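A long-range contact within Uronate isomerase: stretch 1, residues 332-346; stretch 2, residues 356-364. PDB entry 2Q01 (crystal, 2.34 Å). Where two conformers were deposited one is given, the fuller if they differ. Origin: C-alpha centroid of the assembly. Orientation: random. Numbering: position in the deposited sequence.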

ATOM      1  N   ILE B 332     -12.313 -13.367  -4.436  1.00 36.49           N
ATOM      2  CA  ILE B 332     -11.658 -12.350  -3.622  1.00 37.28           C
ATOM      3  C   ILE B 332     -10.146 -12.399  -3.872  1.00 43.42           C
ATOM      4  O   ILE B 332      -9.580 -13.479  -3.952  1.00 52.05           O
ATOM      5  N   PRO B 333      -9.493 -11.231  -4.047  1.00 49.60           N
ATOM      6  CA  PRO B 333      -8.035 -11.194  -4.204  1.00 45.49           C
ATOM      7  C   PRO B 333      -7.258 -11.731  -3.009  1.00 37.84           C
ATOM      8  O   PRO B 333      -7.723 -11.652  -1.872  1.00 43.52           O
ATOM      9  N   MET B 334      -6.079 -12.269  -3.295  1.00 43.91           N
ATOM     10  CA  MET B 334      -5.164 -12.779  -2.278  0.50 42.13           C
ATOM     11  C   MET B 334      -3.865 -11.996  -2.329  1.00 42.17           C
ATOM     12  O   MET B 334      -3.530 -11.416  -3.367  1.00 45.62           O
ATOM     13  N   ARG B 335      -3.141 -12.000  -1.213  1.00 43.30           N
ATOM     14  CA  ARG B 335      -1.784 -11.484  -1.142  1.00 41.07           C
ATOM     15  C   ARG B 335      -0.933 -12.327  -2.098  1.00 40.21           C
ATOM     16  O   ARG B 335      -0.939 -13.554  -2.017  1.00 46.05           O
ATOM     17  N   THR B 336      -0.240 -11.662  -3.024  1.00 39.19           N
ATOM     18  CA  THR B 336       0.478 -12.337  -4.109  1.00 41.96           C
ATOM     19  C   THR B 336       1.982 -12.023  -4.114  1.00 43.29           C
ATOM     20  O   THR B 336       2.395 -10.917  -3.769  1.00 48.80           O
ATOM     21  N   GLU B 337       2.784 -13.019  -4.490  1.00 46.67           N
ATOM     22  CA  GLU B 337       4.243 -12.931  -4.495  1.00 46.12           C
ATOM     23  C   GLU B 337       4.768 -13.205  -5.908  1.00 46.18           C
ATOM     24  O   GLU B 337       4.263 -14.097  -6.596  1.00 43.32           O
ATOM     25  N   TYR B 338       5.778 -12.444  -6.331  1.00 38.46           N
ATOM     26  CA  TYR B 338       6.329 -12.560  -7.687  1.00 33.43           C
ATOM     27  C   TYR B 338       7.831 -12.852  -7.724  1.00 31.03           C
ATOM     28  O   TYR B 338       8.301 -13.543  -8.628  1.00 43.04           O
ATOM     29  N   VAL B 339       8.570 -12.325  -6.750  1.00 34.47           N
ATOM     30  CA  VAL B 339      10.042 -12.318  -6.778  1.00 44.62           C
ATOM     31  C   VAL B 339      10.662 -13.711  -6.687  1.00 46.41           C
ATOM     32  O   VAL B 339      11.484 -14.081  -7.529  1.00 53.49           O
ATOM     33  N   ASP B 340      10.260 -14.478  -5.676  1.00 47.69           N
ATOM     34  CA  ASP B 340      10.697 -15.864  -5.548  1.00 45.74           C
ATOM     35  C   ASP B 340       9.946 -16.731  -6.541  1.00 46.25           C
ATOM     36  O   ASP B 340      10.505 -17.678  -7.100  1.00 52.57           O
ATOM     37  N   ALA B 341       8.680 -16.379  -6.763  1.00 41.83           N
ATOM     38  CA  ALA B 341       7.760 -17.165  -7.574  1.00 39.26           C
ATOM     39  C   ALA B 341       8.195 -17.314  -9.028  1.00 34.56           C
ATOM     40  O   ALA B 341       8.258 -18.428  -9.544  1.00 51.12           O
ATOM     41  N   LEU B 342       8.514 -16.193  -9.673  1.00 35.43           N
ATOM     42  CA  LEU B 342       8.860 -16.169 -11.101  1.00 33.61           C
ATOM     43  C   LEU B 342      10.314 -16.522 -11.390  1.00 37.45           C
ATOM     44  O   LEU B 342      10.690 -16.694 -12.554  1.00 46.01           O
ATOM     45  N   LYS B 343      11.116 -16.637 -10.334  1.00 37.52           N
ATOM     46  CA  LYS B 343      12.555 -16.902 -10.455  1.00 42.87           C
ATOM     47  C   LYS B 343      12.991 -18.147 -11.270  1.00 44.35           C
ATOM     48  O   LYS B 343      13.901 -18.018 -12.087  1.00 55.95           O
ATOM     49  N   PRO B 344      12.371 -19.341 -11.048  1.00 43.60           N
ATOM     50  CA  PRO B 344      12.722 -20.517 -11.879  1.00 42.48           C
ATOM     51  C   PRO B 344      12.535 -20.374 -13.400  1.00 43.69           C
ATOM     52  O   PRO B 344      13.341 -20.916 -14.167  1.00 37.37           O
ATOM     53  N   LEU B 345      11.488 -19.666 -13.820  1.00 43.61           N
ATOM     54  CA  LEU B 345      11.237 -19.404 -15.239  1.00 37.91           C
ATOM     55  C   LEU B 345      12.188 -18.346 -15.784  1.00 40.59           C
ATOM     56  O   LEU B 345      12.655 -18.451 -16.922  1.00 50.14           O
ATOM     57  N   LEU B 346      12.477 -17.338 -14.965  1.00 37.58           N
ATOM     58  CA  LEU B 346      13.331 -16.225 -15.372  1.00 35.15           C
ATOM     59  C   LEU B 346      14.809 -16.603 -15.430  1.00 39.50           C
ATOM     60  O   LEU B 346      15.582 -15.997 -16.171  1.00 41.55           O
ATOM     61  N   SER B 356       7.704 -13.150 -24.572  1.00 40.53           N
ATOM     62  CA  SER B 356       7.008 -11.969 -24.101  1.00 37.80           C
ATOM     63  C   SER B 356       5.980 -12.370 -23.042  1.00 37.43           C
ATOM     64  O   SER B 356       5.037 -13.119 -23.333  1.00 32.62           O
ATOM     65  N   ILE B 357       6.191 -11.893 -21.812  1.00 22.74           N
ATOM     66  CA  ILE B 357       5.279 -12.142 -20.693  1.00 28.02           C
ATOM     67  C   ILE B 357       4.668 -10.822 -20.181  1.00 28.53           C
ATOM     68  O   ILE B 357       5.366  -9.823 -20.044  1.00 42.29           O
ATOM     69  N   ILE B 358       3.363 -10.821 -19.922  1.00 33.52           N
ATOM     70  CA  ILE B 358       2.682  -9.660 -19.352  1.00 29.74           C
ATOM     71  C   ILE B 358       2.117 -10.019 -17.983  1.00 28.89           C
ATOM     72  O   ILE B 358       1.280 -10.907 -17.874  1.00 31.67           O
ATOM     73  N   LEU B 359       2.588  -9.328 -16.948  1.00 36.15           N
ATOM     74  CA  LEU B 359       2.193  -9.613 -15.566  1.00 31.00           C
ATOM     75  C   LEU B 359       1.074  -8.701 -15.075  1.00 34.71           C
ATOM     76  O   LEU B 359       1.109  -7.482 -15.271  1.00 28.99           O
ATOM     77  N   PHE B 360       0.096  -9.315 -14.422  1.00 36.78           N
ATOM     78  CA  PHE B 360      -1.035  -8.612 -13.842  1.00 32.58           C
ATOM     79  C   PHE B 360      -1.024  -8.890 -12.355  1.00 38.36           C
ATOM     80  O   PHE B 360      -0.338  -9.804 -11.905  1.00 42.27           O
ATOM     81  N   THR B 361      -1.781  -8.106 -11.594  1.00 35.01           N
ATOM     82  CA  THR B 361      -1.904  -8.330 -10.164  1.00 28.72           C
ATOM     83  C   THR B 361      -3.278  -7.917  -9.627  1.00 37.52           C
ATOM     84  O   THR B 361      -3.976  -7.094 -10.221  1.00 37.98           O
ATOM     85  N   LEU B 362      -3.657  -8.531  -8.512  1.00 34.89           N
ATOM     86  CA  LEU B 362      -4.827  -8.152  -7.737  1.00 31.58           C
ATOM     87  C   LEU B 362      -4.342  -7.537  -6.427  1.00 36.58           C
ATOM     88  O   LEU B 362      -5.126  -7.045  -5.614  1.00 29.93           O
ATOM     89  N   ASP B 363      -3.025  -7.562  -6.254  1.00 36.01           N
ATOM     90  CA  ASP B 363      -2.365  -7.060  -5.068  1.00 38.17           C
ATOM     91  C   ASP B 363      -1.560  -5.806  -5.425  1.00 45.04           C
ATOM     92  O   ASP B 363      -0.400  -5.905  -5.851  1.00 46.15           O
ATOM     93  N   GLU B 364      -2.179  -4.639  -5.227  1.00 38.03           N
ATOM     94  CA  GLU B 364      -1.598  -3.321  -5.552  1.00 34.76           C
ATOM     95  C   GLU B 364      -0.271  -3.019  -4.868  1.00 36.69           C
ATOM     96  O   GLU B 364       0.491  -2.157  -5.323  1.00 48.61           O
TER

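Contacts between distant segments of a chain often combine a run of apolar pairs with a few well-placed polar groups, and this pairing in uronate isomerase illustrates the principle. Along the strand of the second stretch, Ile357 and Leu359 point toward the first, while the intervening Ile358 lies out of reach, the alternation expected of extended backbone. Leu359, in an m,t rotamer, meets the equally m,t Leu342, with CD1 of Leu359 3.8 Å from CD1 of Leu342. Three residues further on, Leu345 (t,p) places CD2 4.0 Å from CD1 of Ile357 (m,t). A separate apolar contact joins Pro333 and Leu362, whose CB atoms lie 3.7 Å apart; the chi angles of Leu362 (-112° and 16°) fall between the usual wells.

Between these apolar patches sits Tyr338, buried and with chi1 in m, which carries its hydroxyl to the opposing backbone. The OH of Tyr338 donates a short hydrogen bond of 2.5 Å to O of Phe360, although the CA-to-CB bond of Phe360 points away. The Tyr338 OH also lies 2.9 Å from OG1 of Thr361 (chi1 t), which approaches the ring at its edge. OG1 of Thr361 also accepts a hydrogen bond from N of Asp363 at 3.2 Å, tying the tyrosine's surroundings to the next polar group.

The CA-to-CB bond of Asp363 (chi1 t) points toward the first stretch, and its OD2 accepts a nearly linear 3.1 Å hydrogen bond from N of Thr336. Water 2 reinforces this link, donating to OD2 of Asp363 at 2.5 Å and to O of Thr336 at 3.2 Å. The Thr336 side chain (m) donates from OG1 to O of Met334 at 2.9 Å and accepts from water 1 at 2.7 Å; that water in turn accepts from N of Leu362 at 2.8 Å. The polar edge thus rests largely on side chains bonded to backbone atoms, with two waters bridging the stretches.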

ATOM      1  CB  ILE B 332     -11.965 -12.576  -2.097  1.00 32.11           C
ATOM      2  CG1 ILE B 332     -13.450 -12.894  -1.847  1.00 31.19           C
ATOM      3  CG2 ILE B 332     -11.519 -11.393  -1.244  1.00 27.69           C
ATOM      4  CD1 ILE B 332     -14.459 -11.777  -2.217  1.00 37.67           C
ATOM      5  CB  PRO B 333      -7.738  -9.703  -4.358  1.00 49.36           C
ATOM      6  CG  PRO B 333      -8.990  -9.115  -4.849  1.00 51.92           C
ATOM      7  CD  PRO B 333     -10.075  -9.883  -4.172  1.00 49.47           C
ATOM      8  CB  MET B 334      -4.833 -14.247  -2.542  0.50 34.60           C
ATOM      9  CG  MET B 334      -5.983 -15.205  -2.394  0.50 38.33           C
ATOM     10  SD  MET B 334      -5.443 -16.914  -2.555  0.50 32.15           S
ATOM     11  CE  MET B 334      -5.168 -17.043  -4.314  0.50 13.21           C
ATOM     12  CB  ARG B 335      -1.296 -11.584   0.304  1.00 38.83           C
ATOM     13  CG  ARG B 335       0.195 -11.396   0.538  1.00 64.70           C
ATOM     14  CD  ARG B 335       0.491 -11.331   2.033  1.00 83.39           C
ATOM     15  NE  ARG B 335      -0.241 -12.355   2.779  1.00102.80           N
ATOM     16  CZ  ARG B 335      -0.521 -12.299   4.080  1.00107.80           C
ATOM     17  NH1 ARG B 335      -0.134 -11.261   4.814  1.00113.41           N
ATOM     18  NH2 ARG B 335      -1.195 -13.288   4.649  1.00104.22           N
ATOM     19  CB  THR B 336      -0.164 -12.000  -5.476  1.00 45.32           C
ATOM     20  OG1 THR B 336      -1.589 -12.114  -5.365  1.00 55.02           O
ATOM     21  CG2 THR B 336       0.312 -12.944  -6.578  1.00 45.65           C
ATOM     22  CB  GLU B 337       4.815 -13.958  -3.511  1.00 46.22           C
ATOM     23  CG  GLU B 337       6.126 -13.562  -2.833  1.00 63.15           C
ATOM     24  CD  GLU B 337       7.361 -13.779  -3.699  1.00 66.60           C
ATOM     25  OE1 GLU B 337       8.325 -12.992  -3.545  1.00 60.34           O
ATOM     26  OE2 GLU B 337       7.370 -14.728  -4.520  1.00 58.72           O
ATOM     27  CB  TYR B 338       6.033 -11.292  -8.511  1.00 42.01           C
ATOM     28  CG  TYR B 338       4.565 -11.099  -8.831  1.00 40.01           C
ATOM     29  CD1 TYR B 338       4.015 -11.610 -10.005  1.00 30.08           C
ATOM     30  CD2 TYR B 338       3.729 -10.408  -7.953  1.00 35.08           C
ATOM     31  CE1 TYR B 338       2.666 -11.442 -10.292  1.00 36.27           C
ATOM     32  CE2 TYR B 338       2.385 -10.242  -8.224  1.00 27.27           C
ATOM     33  CZ  TYR B 338       1.860 -10.756  -9.391  1.00 45.93           C
ATOM     34  OH  TYR B 338       0.524 -10.583  -9.643  1.00 46.60           O
ATOM     35  CB  VAL B 339      10.633 -11.378  -5.695  1.00 42.46           C
ATOM     36  CG1 VAL B 339      12.145 -11.255  -5.834  1.00 38.75           C
ATOM     37  CG2 VAL B 339      10.013 -10.015  -5.822  1.00 44.04           C
ATOM     38  CB  ASP B 340      10.457 -16.384  -4.128  1.00 52.15           C
ATOM     39  CG  ASP B 340      11.482 -15.870  -3.124  1.00 63.69           C
ATOM     40  OD1 ASP B 340      11.212 -15.962  -1.906  1.00 64.64           O
ATOM     41  OD2 ASP B 340      12.552 -15.370  -3.538  1.00 76.58           O
ATOM     42  CB  ALA B 341       6.351 -16.575  -7.489  1.00 30.74           C
ATOM     43  CB  LEU B 342       8.543 -14.799 -11.712  1.00 42.80           C
ATOM     44  CG  LEU B 342       7.099 -14.294 -11.744  1.00 26.03           C
ATOM     45  CD1 LEU B 342       7.099 -12.816 -12.055  1.00 43.81           C
ATOM     46  CD2 LEU B 342       6.290 -15.050 -12.772  1.00 28.61           C
ATOM     47  CB  LYS B 343      13.256 -16.853  -9.086  1.00 36.71           C
ATOM     48  CG  LYS B 343      14.705 -16.463  -9.207  1.00 25.39           C
ATOM     49  CD  LYS B 343      15.448 -16.518  -7.898  1.00 39.92           C
ATOM     50  CE  LYS B 343      16.943 -16.333  -8.154  1.00 31.43           C
ATOM     51  NZ  LYS B 343      17.701 -16.350  -6.878  1.00 33.47           N
ATOM     52  CB  PRO B 344      11.792 -21.608 -11.341  1.00 33.27           C
ATOM     53  CG  PRO B 344      11.521 -21.202  -9.950  1.00 44.23           C
ATOM     54  CD  PRO B 344      11.381 -19.718 -10.019  1.00 42.15           C
ATOM     55  CB  LEU B 345       9.776 -18.983 -15.463  1.00 42.60           C
ATOM     56  CG  LEU B 345       9.266 -18.487 -16.826  1.00 31.14           C
ATOM     57  CD1 LEU B 345       9.599 -19.441 -17.975  1.00 46.38           C
ATOM     58  CD2 LEU B 345       7.767 -18.223 -16.782  1.00 30.21           C
ATOM     59  CB  LEU B 346      13.108 -15.015 -14.456  1.00 33.71           C
ATOM     60  CG  LEU B 346      11.782 -14.267 -14.642  1.00 31.22           C
ATOM     61  CD1 LEU B 346      11.514 -13.351 -13.469  1.00 26.57           C
ATOM     62  CD2 LEU B 346      11.753 -13.487 -15.939  1.00 46.24           C
ATOM     63  CB  SER B 356       6.349 -11.247 -25.278  1.00 43.57           C
ATOM     64  OG  SER B 356       5.844  -9.983 -24.888  1.00 66.40           O
ATOM     65  CB  ILE B 357       5.989 -12.909 -19.536  1.00 28.90           C
ATOM     66  CG1 ILE B 357       6.654 -14.191 -20.055  1.00 42.35           C
ATOM     67  CG2 ILE B 357       5.016 -13.263 -18.411  1.00 20.55           C
ATOM     68  CD1 ILE B 357       7.408 -14.968 -19.010  1.00 34.83           C
ATOM     69  CB  ILE B 358       1.555  -9.126 -20.275  1.00 25.45           C
ATOM     70  CG1 ILE B 358       2.090  -8.864 -21.688  1.00 24.11           C
ATOM     71  CG2 ILE B 358       0.950  -7.848 -19.695  1.00 24.27           C
ATOM     72  CD1 ILE B 358       1.028  -8.466 -22.679  1.00 39.96           C
ATOM     73  CB  LEU B 359       3.383  -9.473 -14.623  1.00 30.66           C
ATOM     74  CG  LEU B 359       4.618 -10.344 -14.819  1.00 39.43           C
ATOM     75  CD1 LEU B 359       5.717  -9.823 -13.907  1.00 30.88           C
ATOM     76  CD2 LEU B 359       4.327 -11.822 -14.546  1.00 30.01           C
ATOM     77  CB  PHE B 360      -2.338  -9.133 -14.441  1.00 29.08           C
ATOM     78  CG  PHE B 360      -2.614  -8.631 -15.823  1.00 37.00           C
ATOM     79  CD1 PHE B 360      -1.974  -9.185 -16.924  1.00 36.72           C
ATOM     80  CD2 PHE B 360      -3.531  -7.610 -16.027  1.00 50.39           C
ATOM     81  CE1 PHE B 360      -2.230  -8.718 -18.198  1.00 19.89           C
ATOM     82  CE2 PHE B 360      -3.798  -7.149 -17.303  1.00 48.69           C
ATOM     83  CZ  PHE B 360      -3.145  -7.704 -18.391  1.00 40.75           C
ATOM     84  CB  THR B 361      -0.763  -7.632  -9.373  1.00 37.26           C
ATOM     85  OG1 THR B 361      -0.523  -8.339  -8.150  1.00 46.75           O
ATOM     86  CG2 THR B 361      -1.088  -6.185  -9.064  1.00 28.31           C
ATOM     87  CB  LEU B 362      -5.679  -9.389  -7.463  1.00 34.66           C
ATOM     88  CG  LEU B 362      -7.065  -9.551  -8.094  1.00 34.43           C
ATOM     89  CD1 LEU B 362      -7.297  -8.614  -9.247  1.00 30.22           C
ATOM     90  CD2 LEU B 362      -7.328 -11.007  -8.494  1.00 30.82           C
ATOM     91  CB  ASP B 363      -1.453  -8.158  -4.506  1.00 40.08           C
ATOM     92  CG  ASP B 363      -0.967  -7.866  -3.101  1.00 41.20           C
ATOM     93  OD1 ASP B 363      -1.440  -6.894  -2.473  1.00 57.17           O
ATOM     94  OD2 ASP B 363      -0.100  -8.623  -2.621  1.00 44.91           O
ATOM     95  CB  GLU B 364      -2.567  -2.197  -5.187  1.00 32.61           C
ATOM     96  CG  GLU B 364      -3.762  -2.061  -6.096  1.00 47.79           C
ATOM     97  CD  GLU B 364      -4.589  -0.829  -5.770  1.00 67.00           C
ATOM     98  OE1 GLU B 364      -4.635   0.094  -6.612  1.00 70.85           O
ATOM     99  OE2 GLU B 364      -5.179  -0.777  -4.668  1.00 58.16           O
TER
HETATM  100  O   HOH W   1      -2.488 -10.939  -7.611  1.00 43.01           O
HETATM  101  O   HOH W   2       2.077  -8.791  -1.411  1.00 55.08           O